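Local coordinates for protein alpha-L-rhamnosidase (Klebsiella oxytoca, PDB 4XHC) that hydrolyses terminal alpha-L-rhamnose residues from glycosides as a family 78 glycoside hydrolase, with rhamnose bound in the pocket of its catalytic domain, at residues G494-V497 with T503-E506; P214-I219 with W536-Y541; S149-Q154 with K521-Y526; F71-E76 with V135-S140. All coordinates share one frame; numbering follows the deposited sequence.

Interaction 1: residues G494-V497 with T503-E506; sequences GAMV and TFWE. With RAM (alpha-L-rhamnopyranose), chain C.
Glu506 OE2 accepts a hydrogen bond from O2 of the bound alpha-L-rhamnopyranose at 2.6 Å, and Tyr518 OH bonds to the same carboxylate oxygen. The other oxygen, OE1, takes a salt bridge from Arg241 and the backbone N-H of Ser525. With CG anti to the backbone N (chi1 -179°) and the chain extended beyond it, Glu506 reaches the sugar on the side away from helix 482-498. The two preceding residues face that helix and pack round Met496. Met496 CG lies over one face of Trp505, 4.0 Å from the centroid of its six-membered ring and 13° off the normal. The sulfur continues obliquely past the five-membered ring, with SD 4.2 Å from the centroid, as a Met-aromatic contact. A bend at chi3 (-75°) then turns the methyl toward the other aromatic side chain, where Met496 CE meets Phe504 CD1 at 3.6 Å. Val497 CG2 adds a second oblique approach, 3.9 Å from Phe504 CE1. The residue that grips the sugar thus follows directly on two rings packed against a helix. Trp493 meets Phe504 edge-to-face from the same helix, 482-498, while Ile219 and Val222 of helix 214-230 also touch Phe504, placing the loop 503-506 against both helices.

Interaction 2: residues P214-I219 with W536-Y541; sequences PQLRAI and WFIRQY
Segments 214-219, helical, and 536-541, mostly helical, come closest at Leu216 and Ile538, whose CA atoms are 7.4 Å apart, and the contact is small and made by apolar side chains, with one backbone carbonyl. Ile538 is the residue that bridges the gap. Its CG1 branch stands anti to the carbonyl carbon and runs on nearly straight (chi2 160°), which carries the terminal methyl CD1 out to the opposing helix. There Ile538 CD1 touches the backbone as well as the side chain of one residue: it lies 3.6 Å from Leu216 O and 4.0 Å from Leu216 CB. The Leu216 side chain points toward Ile538 and crosses it obliquely, with its CD2 methyl also against Ile538 CD1 at 4.1 Å. One turn on, Ile219 CG2 comes within 4.5 Å of Ile538 CD1, a looser approach. A single methyl is therefore lodged beside two residues spaced three apart on helix 214-230. Close by, Arg539 forms a salt bridge with Asp220, the next residue of that helix, so an ionic tie between the same helices borders the buried methyl contact. Helix 482-498 packs on Leu216 through Ile489 and Lys490, and on Ile219 through Val497. Joining the first and last helices of the range 207-541 is consistent with the six-hairpin glycosidase fold, an (alpha/alpha)6 barrel, where helices from the two ends of the domain would lie side by side.

Interaction 3: residues S149-Q154 with K521-Y526; sequences SWLQQQ and KLINSY
Leu151 and Ile523 reach for each other from backbones whose CA atoms are 6.8 Å apart: neither CB points straight across, but both side chains bend inward at their ends. Leu151 brings in its CD2 methyl, which rests 3.8 Å from Leu522 O and 4.2 Å from Leu522 CB. The same methyl lies 4.3 Å from Ile523 CG1, so one leucine branch spans two successive residues of the opposing loop. Ile523 CG2 occupies the crowded position between the backbone N and the carbonyl carbon, and the longer CG1 branch extends (chi2 158°) until Ile523 CD1 meets Trp150 CB at 4.1 Å. Trp150 offers this methylene alone; its indole turns away from 521-526, and the nearest atoms of its side chain and the bound rhamnose are about 8 Å apart. The loop that receives these side chains is braced internally, because Tyr526 OH donates to Lys521 O at 2.6 Å. The hydroxyl approaches this carbonyl from a position tilted out of its plane, and the bond draws the two ends of 521-526 together. On the catalytic side, Ile523 O receives Arg241 NE, and Ser525 OG bonds to His528 ND1; Arg241 and His528 both line the rhamnose pocket. The other segment leads into strand 153-158, whose neighbour 122-129 pairs with it through Gln152 and Phe128, and Gln154 and Leu126; at Ser149, OG also bonds to Pro121 O of the second subunit, so the contact joins the N-terminal sheet, the catalytic domain and the dimer interface.

Interaction 4: residues F71-E76 with V135-S140; sequences FGWRAE and VCEPFS
Phe71 directs its CB toward 135-140 but swings its ring away; its backbone O is a distant 4.4 Å from Glu137 OE2. Gly72 follows with positive phi, as Phe71 has, and this turn delivers the chain into strand 73-79. Trp73, the first residue of the strand, carries the contact. Its indole presents one face to Cys136 and its N-H edge to Glu137. Cys136 CB sits over the centre of the six-membered ring, 3.6 Å from the centroid and 13° off the normal, a CH-pi contact. The thiol lies over the same face, Cys136 SG being 4.2 Å from that centroid. At the edge, Trp73 NE1 donates to Glu137 OE2 over 3.3 Å; the bond is weak by length but fairly straight, at 160°. Glu137 gets there by a bend at chi2, and its carboxylate stands nearly upright to the indole plane (82°). Arg74 and Glu76, on the alternate face of the strand, pair with each other: Arg74 NE forms a salt bridge with Glu76 OE2 at 2.8 Å, entering on the OE2 lone pair that faces away from the other oxygen, and Arg74 also has a salt bridge to Asp66. Trp73 and Cys136 both rest on Ala63 of the adjoining strand 59-65. Cysteine and carboxylate meet the indole over its face and at its edge, the second through only a weak bond, and since Glu137 OE2 has a further long, weak ion pair with Lys521, the negative charge would probably be shared between the indole N-H and the ammonium group.

Overall arrangement
From the N terminus, interaction 4 is the first to close, a loop of 58 residues within the N-terminal beta domain that ends before the others begin. Interaction 3 opens at 149-154 and closes far along the chain at 521-526, tying the same sheet to the catalytic domain; it touches interaction 4. Interaction 2 opens at 214-219 and closes at 536-541, crossing interaction 3 and drawing the first and last catalytic helices together. Interaction 1, a short loop, nests inside both. It touches all three: helix 214-230, the loop 521-526, and Phe71 through Trp505. Interactions 2 and 4 stay apart, their nearest atoms about 17 Å distant.

Interaction 1: residues G494-V497 with T503-E506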
# COMPACT_ATOMS: atom_id res chain seq x y z
N GLY A 494 1.04 -2.25 -38.98
CA GLY A 494 0.40 -3.57 -39.11
C GLY A 494 1.11 -4.67 -38.34
O GLY A 494 0.47 -5.64 -37.90
N ALA A 495 2.42 -4.54 -38.19
CA ALA A 495 3.22 -5.48 -37.38
C ALA A 495 2.81 -5.43 -35.91
O ALA A 495 2.68 -6.47 -35.28
CB ALA A 495 4.70 -5.19 -37.53
N MET A 496 2.61 -4.23 -35.38
CA MET A 496 2.14 -4.06 -34.01
C MET A 496 0.75 -4.64 -33.84
O MET A 496 0.47 -5.31 -32.85
CB MET A 496 2.17 -2.59 -33.59
CG MET A 496 3.57 -2.10 -33.22
SD MET A 496 3.62 -0.41 -32.57
CE MET A 496 3.40 0.53 -34.08
N VAL A 497 -0.11 -4.42 -34.83
CA VAL A 497 -1.45 -5.01 -34.79
C VAL A 497 -1.37 -6.53 -34.81
O VAL A 497 -1.99 -7.18 -33.97
CB VAL A 497 -2.33 -4.52 -35.95
CG1 VAL A 497 -3.63 -5.32 -36.01
CG2 VAL A 497 -2.62 -3.03 -35.79
N THR A 503 -3.35 -0.86 -28.42
CA THR A 503 -2.96 0.53 -28.62
C THR A 503 -1.53 0.57 -29.14
O THR A 503 -0.76 -0.35 -28.88
CB THR A 503 -3.03 1.31 -27.31
OG1 THR A 503 -2.28 0.64 -26.31
CG2 THR A 503 -4.46 1.42 -26.84
N PHE A 504 -1.16 1.62 -29.86
CA PHE A 504 0.19 1.70 -30.42
C PHE A 504 1.24 2.14 -29.40
O PHE A 504 0.96 2.90 -28.47
CB PHE A 504 0.21 2.57 -31.69
CG PHE A 504 -0.46 1.92 -32.86
CD1 PHE A 504 -0.14 0.63 -33.23
CD2 PHE A 504 -1.43 2.59 -33.58
CE1 PHE A 504 -0.77 0.01 -34.30
CE2 PHE A 504 -2.07 1.98 -34.65
CZ PHE A 504 -1.73 0.69 -35.01
N TRP A 505 2.46 1.67 -29.61
CA TRP A 505 3.51 1.72 -28.60
C TRP A 505 4.37 2.97 -28.72
O TRP A 505 4.55 3.51 -29.80
CB TRP A 505 4.41 0.48 -28.71
CG TRP A 505 3.66 -0.84 -28.70
CD1 TRP A 505 2.40 -1.07 -28.24
CD2 TRP A 505 4.15 -2.10 -29.16
NE1 TRP A 505 2.07 -2.40 -28.39
CE2 TRP A 505 3.13 -3.05 -28.96
CE3 TRP A 505 5.35 -2.52 -29.73
CZ2 TRP A 505 3.28 -4.39 -29.31
CZ3 TRP A 505 5.50 -3.85 -30.08
CH2 TRP A 505 4.47 -4.77 -29.87
N GLU A 506 4.92 3.40 -27.59
CA GLU A 506 5.90 4.48 -27.56
C GLU A 506 7.16 4.15 -28.39
O GLU A 506 7.62 4.97 -29.19
CB GLU A 506 6.30 4.76 -26.12
CG GLU A 506 7.30 5.90 -25.93
CD GLU A 506 7.88 5.94 -24.53
OE1 GLU A 506 7.80 4.90 -23.85
OE2 GLU A 506 8.39 7.01 -24.10
C1 RAM C . 10.01 10.74 -23.40
C2 RAM C . 8.64 10.36 -23.94
C3 RAM C . 7.96 11.57 -24.56
C4 RAM C . 8.98 12.35 -25.37
C5 RAM C . 9.99 12.96 -24.42
C6 RAM C . 11.37 13.10 -25.02
O1 RAM C . 10.17 10.11 -22.18
O2 RAM C . 8.86 9.39 -24.95
O3 RAM C . 6.88 11.16 -25.41
O4 RAM C . 8.34 13.40 -26.09
O5 RAM C . 10.11 12.15 -23.23

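Interaction 2: residues P214-I219 with W536-Y541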
# COMPACT_ATOMS: atom_id res chain seq x y z
N PRO A 214 -9.30 -3.41 -45.61
CA PRO A 214 -9.53 -3.95 -44.26
C PRO A 214 -8.34 -3.83 -43.31
O PRO A 214 -8.53 -3.70 -42.10
CB PRO A 214 -9.89 -5.42 -44.52
CG PRO A 214 -9.32 -5.73 -45.86
CD PRO A 214 -9.35 -4.45 -46.65
N GLN A 215 -7.12 -3.86 -43.84
CA GLN A 215 -5.93 -3.79 -42.98
C GLN A 215 -5.68 -2.38 -42.46
O GLN A 215 -5.20 -2.21 -41.34
CB GLN A 215 -4.71 -4.32 -43.72
CG GLN A 215 -3.61 -4.78 -42.77
CD GLN A 215 -2.27 -4.98 -43.45
OE1 GLN A 215 -2.20 -5.23 -44.67
NE2 GLN A 215 -1.20 -4.88 -42.67
N LEU A 216 -5.98 -1.36 -43.27
CA LEU A 216 -5.91 0.02 -42.81
C LEU A 216 -7.01 0.34 -41.79
O LEU A 216 -6.80 1.15 -40.88
CB LEU A 216 -6.01 0.99 -43.98
CG LEU A 216 -4.87 1.00 -44.99
CD1 LEU A 216 -5.18 1.98 -46.12
CD2 LEU A 216 -3.54 1.36 -44.33
N ARG A 217 -8.18 -0.28 -41.96
CA ARG A 217 -9.28 -0.11 -41.01
C ARG A 217 -8.87 -0.60 -39.62
O ARG A 217 -9.12 0.08 -38.63
CB ARG A 217 -10.54 -0.85 -41.49
CG ARG A 217 -11.70 -0.80 -40.49
CD ARG A 217 -13.01 -1.35 -41.07
NE ARG A 217 -13.34 -0.73 -42.35
CZ ARG A 217 -13.74 0.53 -42.51
NH1 ARG A 217 -13.89 1.35 -41.48
NH2 ARG A 217 -14.00 0.99 -43.73
N ALA A 218 -8.24 -1.77 -39.57
CA ALA A 218 -7.78 -2.36 -38.31
C ALA A 218 -6.75 -1.47 -37.60
O ALA A 218 -6.78 -1.32 -36.38
CB ALA A 218 -7.19 -3.74 -38.56
N ILE A 219 -5.85 -0.89 -38.38
CA ILE A 219 -4.84 0.05 -37.87
C ILE A 219 -5.49 1.33 -37.36
O ILE A 219 -5.12 1.84 -36.30
CB ILE A 219 -3.80 0.38 -38.96
CG1 ILE A 219 -2.91 -0.84 -39.21
CG2 ILE A 219 -2.93 1.56 -38.56
CD1 ILE A 219 -2.07 -0.76 -40.47
N TRP A 536 -4.74 9.83 -38.95
CA TRP A 536 -4.70 11.09 -39.70
C TRP A 536 -4.38 10.85 -41.17
O TRP A 536 -5.10 11.31 -42.05
CB TRP A 536 -3.69 12.07 -39.09
CG TRP A 536 -3.66 13.42 -39.77
CD1 TRP A 536 -4.62 14.39 -39.72
CD2 TRP A 536 -2.61 13.94 -40.59
NE1 TRP A 536 -4.24 15.48 -40.46
CE2 TRP A 536 -3.01 15.22 -41.00
CE3 TRP A 536 -1.38 13.44 -41.01
CZ2 TRP A 536 -2.21 16.02 -41.82
CZ3 TRP A 536 -0.58 14.24 -41.82
CH2 TRP A 536 -1.01 15.51 -42.22
N PHE A 537 -3.30 10.12 -41.44
CA PHE A 537 -2.92 9.80 -42.82
C PHE A 537 -4.07 9.12 -43.57
O PHE A 537 -4.38 9.48 -44.71
CB PHE A 537 -1.69 8.88 -42.86
CG PHE A 537 -0.42 9.54 -42.43
CD1 PHE A 537 0.05 10.68 -43.08
CD2 PHE A 537 0.33 9.02 -41.38
CE1 PHE A 537 1.23 11.28 -42.68
CE2 PHE A 537 1.51 9.62 -40.98
CZ PHE A 537 1.97 10.75 -41.63
N ILE A 538 -4.70 8.15 -42.92
CA ILE A 538 -5.73 7.36 -43.57
C ILE A 538 -6.94 8.25 -43.88
O ILE A 538 -7.46 8.21 -44.99
CB ILE A 538 -6.11 6.13 -42.72
CG1 ILE A 538 -4.95 5.12 -42.77
CG2 ILE A 538 -7.38 5.46 -43.23
CD1 ILE A 538 -4.97 4.11 -41.65
N ARG A 539 -7.35 9.06 -42.91
CA ARG A 539 -8.53 9.91 -43.06
C ARG A 539 -8.28 11.15 -43.93
O ARG A 539 -9.07 11.45 -44.81
CB ARG A 539 -9.07 10.33 -41.69
CG ARG A 539 -9.70 9.19 -40.92
CD ARG A 539 -9.72 9.46 -39.42
NE ARG A 539 -10.16 8.28 -38.68
CZ ARG A 539 -11.36 8.12 -38.13
NH1 ARG A 539 -12.29 9.06 -38.22
NH2 ARG A 539 -11.63 7.00 -37.48
N GLN A 540 -7.18 11.85 -43.68
CA GLN A 540 -6.87 13.09 -44.39
C GLN A 540 -6.52 12.86 -45.86
O GLN A 540 -6.88 13.67 -46.70
CB GLN A 540 -5.71 13.82 -43.70
CG GLN A 540 -5.43 15.23 -44.21
CD GLN A 540 -6.56 16.19 -43.93
OE1 GLN A 540 -7.32 16.03 -42.97
NE2 GLN A 540 -6.68 17.19 -44.77
N TYR A 541 -5.80 11.78 -46.17
CA TYR A 541 -5.39 11.49 -47.55
C TYR A 541 -6.27 10.45 -48.24
O TYR A 541 -6.02 10.08 -49.40
CB TYR A 541 -3.93 11.06 -47.59
CG TYR A 541 -2.99 12.17 -47.19
CD1 TYR A 541 -2.74 12.43 -45.85
CD2 TYR A 541 -2.36 12.97 -48.15
CE1 TYR A 541 -1.88 13.44 -45.47
CE2 TYR A 541 -1.50 13.98 -47.77
CZ TYR A 541 -1.27 14.21 -46.43
OH TYR A 541 -0.43 15.21 -46.02

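Interaction 3: residues S149-Q154 with K521-Y526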
# COMPACT_ATOMS: atom_id res chain seq x y z
N SER A 149 9.20 3.91 -9.73
CA SER A 149 7.92 4.23 -9.14
C SER A 149 6.80 4.30 -10.17
O SER A 149 5.63 4.26 -9.81
CB SER A 149 8.00 5.54 -8.36
OG SER A 149 8.13 6.66 -9.23
N TRP A 150 7.15 4.40 -11.44
CA TRP A 150 6.15 4.31 -12.51
C TRP A 150 5.50 2.93 -12.65
O TRP A 150 4.40 2.81 -13.21
CB TRP A 150 6.77 4.70 -13.86
CG TRP A 150 6.97 6.17 -14.06
CD1 TRP A 150 8.16 6.80 -14.32
CD2 TRP A 150 5.98 7.19 -14.01
NE1 TRP A 150 7.96 8.15 -14.44
CE2 TRP A 150 6.63 8.42 -14.25
CE3 TRP A 150 4.59 7.19 -13.77
CZ2 TRP A 150 5.94 9.64 -14.27
CZ3 TRP A 150 3.91 8.41 -13.79
CH2 TRP A 150 4.59 9.61 -14.04
N LEU A 151 6.19 1.89 -12.19
CA LEU A 151 5.69 0.53 -12.27
C LEU A 151 4.50 0.34 -11.32
O LEU A 151 4.60 0.65 -10.13
CB LEU A 151 6.81 -0.46 -11.97
CG LEU A 151 8.00 -0.40 -12.92
CD1 LEU A 151 9.15 -1.27 -12.45
CD2 LEU A 151 7.59 -0.82 -14.32
N GLN A 152 3.39 -0.16 -11.87
CA GLN A 152 2.08 -0.11 -11.21
C GLN A 152 1.76 -1.32 -10.34
O GLN A 152 1.72 -2.46 -10.80
CB GLN A 152 0.99 0.07 -12.27
CG GLN A 152 1.21 1.28 -13.18
CD GLN A 152 0.11 1.42 -14.20
OE1 GLN A 152 -0.70 2.34 -14.14
NE2 GLN A 152 0.07 0.50 -15.16
N GLN A 153 1.49 -1.05 -9.07
CA GLN A 153 1.60 -2.04 -8.02
C GLN A 153 0.97 -1.48 -6.75
O GLN A 153 1.08 -0.29 -6.50
CB GLN A 153 3.08 -2.26 -7.80
CG GLN A 153 3.44 -3.43 -6.92
CD GLN A 153 4.94 -3.56 -6.77
OE1 GLN A 153 5.66 -2.56 -6.72
NE2 GLN A 153 5.42 -4.79 -6.72
N GLN A 154 0.32 -2.32 -5.95
CA GLN A 154 -0.32 -1.83 -4.73
C GLN A 154 -0.57 -2.95 -3.74
O GLN A 154 -1.20 -3.94 -4.09
CB GLN A 154 -1.66 -1.16 -5.08
CG GLN A 154 -2.41 -0.51 -3.91
CD GLN A 154 -1.64 0.63 -3.27
OE1 GLN A 154 -1.59 1.74 -3.80
NE2 GLN A 154 -1.02 0.36 -2.12
N LYS A 521 11.92 -3.04 -21.00
CA LYS A 521 10.72 -2.94 -21.82
C LYS A 521 9.49 -2.81 -20.91
O LYS A 521 8.43 -2.41 -21.38
CB LYS A 521 10.61 -4.15 -22.77
CG LYS A 521 9.97 -5.37 -22.12
CD LYS A 521 10.51 -6.72 -22.59
CE LYS A 521 10.19 -7.74 -21.50
NZ LYS A 521 10.49 -9.14 -21.88
N LEU A 522 9.64 -3.14 -19.62
CA LEU A 522 8.58 -2.98 -18.62
C LEU A 522 8.14 -1.55 -18.42
O LEU A 522 6.99 -1.30 -18.08
CB LEU A 522 9.02 -3.47 -17.25
CG LEU A 522 9.37 -4.94 -17.04
CD1 LEU A 522 9.77 -5.13 -15.58
CD2 LEU A 522 8.22 -5.83 -17.44
N ILE A 523 9.06 -0.61 -18.58
CA ILE A 523 8.77 0.78 -18.30
C ILE A 523 8.53 1.60 -19.57
O ILE A 523 8.23 2.78 -19.50
CB ILE A 523 9.87 1.40 -17.41
CG1 ILE A 523 9.28 2.50 -16.53
CG2 ILE A 523 11.03 1.92 -18.23
CD1 ILE A 523 10.11 2.77 -15.29
N ASN A 524 8.63 0.97 -20.73
CA ASN A 524 8.13 1.60 -21.95
C ASN A 524 6.62 1.76 -21.83
O ASN A 524 5.96 1.03 -21.09
CB ASN A 524 8.45 0.77 -23.21
CG ASN A 524 9.93 0.69 -23.53
OD1 ASN A 524 10.76 1.38 -22.92
ND2 ASN A 524 10.29 -0.16 -24.49
N SER A 525 6.08 2.73 -22.56
CA SER A 525 4.63 2.93 -22.66
C SER A 525 4.09 2.16 -23.85
O SER A 525 4.70 2.14 -24.92
CB SER A 525 4.32 4.41 -22.78
OG SER A 525 2.99 4.61 -23.18
N TYR A 526 2.94 1.51 -23.67
CA TYR A 526 2.31 0.70 -24.72
C TYR A 526 1.02 1.32 -25.22
O TYR A 526 0.25 0.70 -25.96
CB TYR A 526 2.12 -0.75 -24.25
CG TYR A 526 3.45 -1.41 -24.07
CD1 TYR A 526 4.10 -1.99 -25.15
CD2 TYR A 526 4.10 -1.38 -22.85
CE1 TYR A 526 5.36 -2.56 -25.00
CE2 TYR A 526 5.35 -1.95 -22.69
CZ TYR A 526 5.97 -2.54 -23.77
OH TYR A 526 7.21 -3.10 -23.60

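Interaction 4: residues F71-E76 with V135-S140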
# COMPACT_ATOMS: atom_id res chain seq x y z
N PHE A 71 6.70 -10.70 -26.25
CA PHE A 71 7.67 -10.50 -25.17
C PHE A 71 7.79 -11.70 -24.25
O PHE A 71 7.94 -11.55 -23.03
CB PHE A 71 7.33 -9.25 -24.33
CG PHE A 71 7.15 -8.00 -25.15
CD1 PHE A 71 8.17 -7.53 -25.96
CD2 PHE A 71 5.96 -7.28 -25.09
CE1 PHE A 71 8.01 -6.38 -26.71
CE2 PHE A 71 5.79 -6.13 -25.84
CZ PHE A 71 6.82 -5.68 -26.66
N GLY A 72 7.70 -12.90 -24.82
CA GLY A 72 7.97 -14.14 -24.09
C GLY A 72 6.88 -14.75 -23.23
O GLY A 72 7.15 -15.69 -22.48
N TRP A 73 5.64 -14.26 -23.32
CA TRP A 73 4.55 -14.76 -22.48
C TRP A 73 3.24 -14.91 -23.24
O TRP A 73 2.83 -14.00 -23.96
CB TRP A 73 4.37 -13.84 -21.27
CG TRP A 73 5.55 -13.86 -20.34
CD1 TRP A 73 6.60 -12.99 -20.35
CD2 TRP A 73 5.82 -14.79 -19.28
NE1 TRP A 73 7.51 -13.32 -19.37
CE2 TRP A 73 7.05 -14.43 -18.70
CE3 TRP A 73 5.14 -15.91 -18.77
CZ2 TRP A 73 7.62 -15.13 -17.62
CZ3 TRP A 73 5.71 -16.61 -17.69
CH2 TRP A 73 6.93 -16.22 -17.13
N ARG A 74 2.57 -16.05 -23.05
CA ARG A 74 1.31 -16.37 -23.72
C ARG A 74 0.19 -16.59 -22.70
O ARG A 74 0.41 -17.25 -21.68
CB ARG A 74 1.47 -17.64 -24.56
CG ARG A 74 0.30 -17.96 -25.50
CD ARG A 74 0.46 -19.32 -26.17
NE ARG A 74 0.27 -20.42 -25.22
CZ ARG A 74 1.21 -21.26 -24.78
NH1 ARG A 74 2.47 -21.18 -25.20
NH2 ARG A 74 0.89 -22.21 -23.91
N ALA A 75 -0.99 -16.06 -22.99
CA ALA A 75 -2.17 -16.25 -22.15
C ALA A 75 -3.01 -17.44 -22.61
O ALA A 75 -3.17 -17.66 -23.82
CB ALA A 75 -3.03 -14.99 -22.15
N GLU A 76 -3.53 -18.22 -21.65
CA GLU A 76 -4.49 -19.31 -21.92
C GLU A 76 -5.69 -19.09 -21.02
O GLU A 76 -5.52 -18.99 -19.81
CB GLU A 76 -3.88 -20.69 -21.62
CG GLU A 76 -2.74 -21.13 -22.54
CD GLU A 76 -3.18 -21.44 -23.97
OE1 GLU A 76 -4.31 -21.95 -24.17
OE2 GLU A 76 -2.39 -21.19 -24.91
N VAL A 135 2.97 -8.39 -15.79
CA VAL A 135 2.51 -9.09 -14.60
C VAL A 135 3.17 -10.47 -14.41
O VAL A 135 2.78 -11.23 -13.52
CB VAL A 135 0.96 -9.20 -14.58
CG1 VAL A 135 0.33 -7.81 -14.64
CG2 VAL A 135 0.43 -10.08 -15.72
N CYS A 136 4.16 -10.78 -15.24
CA CYS A 136 4.92 -12.04 -15.14
C CYS A 136 6.38 -11.85 -14.80
O CYS A 136 6.98 -12.70 -14.16
CB CYS A 136 4.83 -12.81 -16.45
SG CYS A 136 3.13 -13.09 -16.94
N GLU A 137 6.98 -10.76 -15.25
CA GLU A 137 8.37 -10.45 -14.91
C GLU A 137 8.36 -9.65 -13.61
O GLU A 137 7.54 -8.74 -13.44
CB GLU A 137 9.04 -9.64 -16.02
CG GLU A 137 8.80 -10.14 -17.44
CD GLU A 137 9.87 -11.07 -17.97
OE1 GLU A 137 10.55 -11.76 -17.18
OE2 GLU A 137 10.02 -11.12 -19.21
N PRO A 138 9.27 -9.98 -12.68
CA PRO A 138 9.26 -9.28 -11.40
C PRO A 138 9.82 -7.85 -11.52
O PRO A 138 10.85 -7.64 -12.18
CB PRO A 138 10.16 -10.16 -10.52
CG PRO A 138 11.11 -10.78 -11.48
CD PRO A 138 10.37 -10.97 -12.76
N PHE A 139 9.13 -6.89 -10.90
CA PHE A 139 9.56 -5.49 -10.90
C PHE A 139 10.89 -5.29 -10.18
O PHE A 139 11.63 -4.37 -10.50
CB PHE A 139 8.51 -4.59 -10.25
CG PHE A 139 7.22 -4.44 -11.04
CD1 PHE A 139 7.12 -4.86 -12.36
CD2 PHE A 139 6.12 -3.84 -10.46
CE1 PHE A 139 5.93 -4.71 -13.07
CE2 PHE A 139 4.94 -3.68 -11.17
CZ PHE A 139 4.84 -4.12 -12.48
N SER A 140 11.21 -6.15 -9.23
CA SER A 140 12.49 -6.07 -8.53
C SER A 140 13.72 -6.21 -9.45
O SER A 140 14.83 -5.91 -9.02
CB SER A 140 12.54 -7.12 -7.40
OG SER A 140 12.50 -8.44 -7.93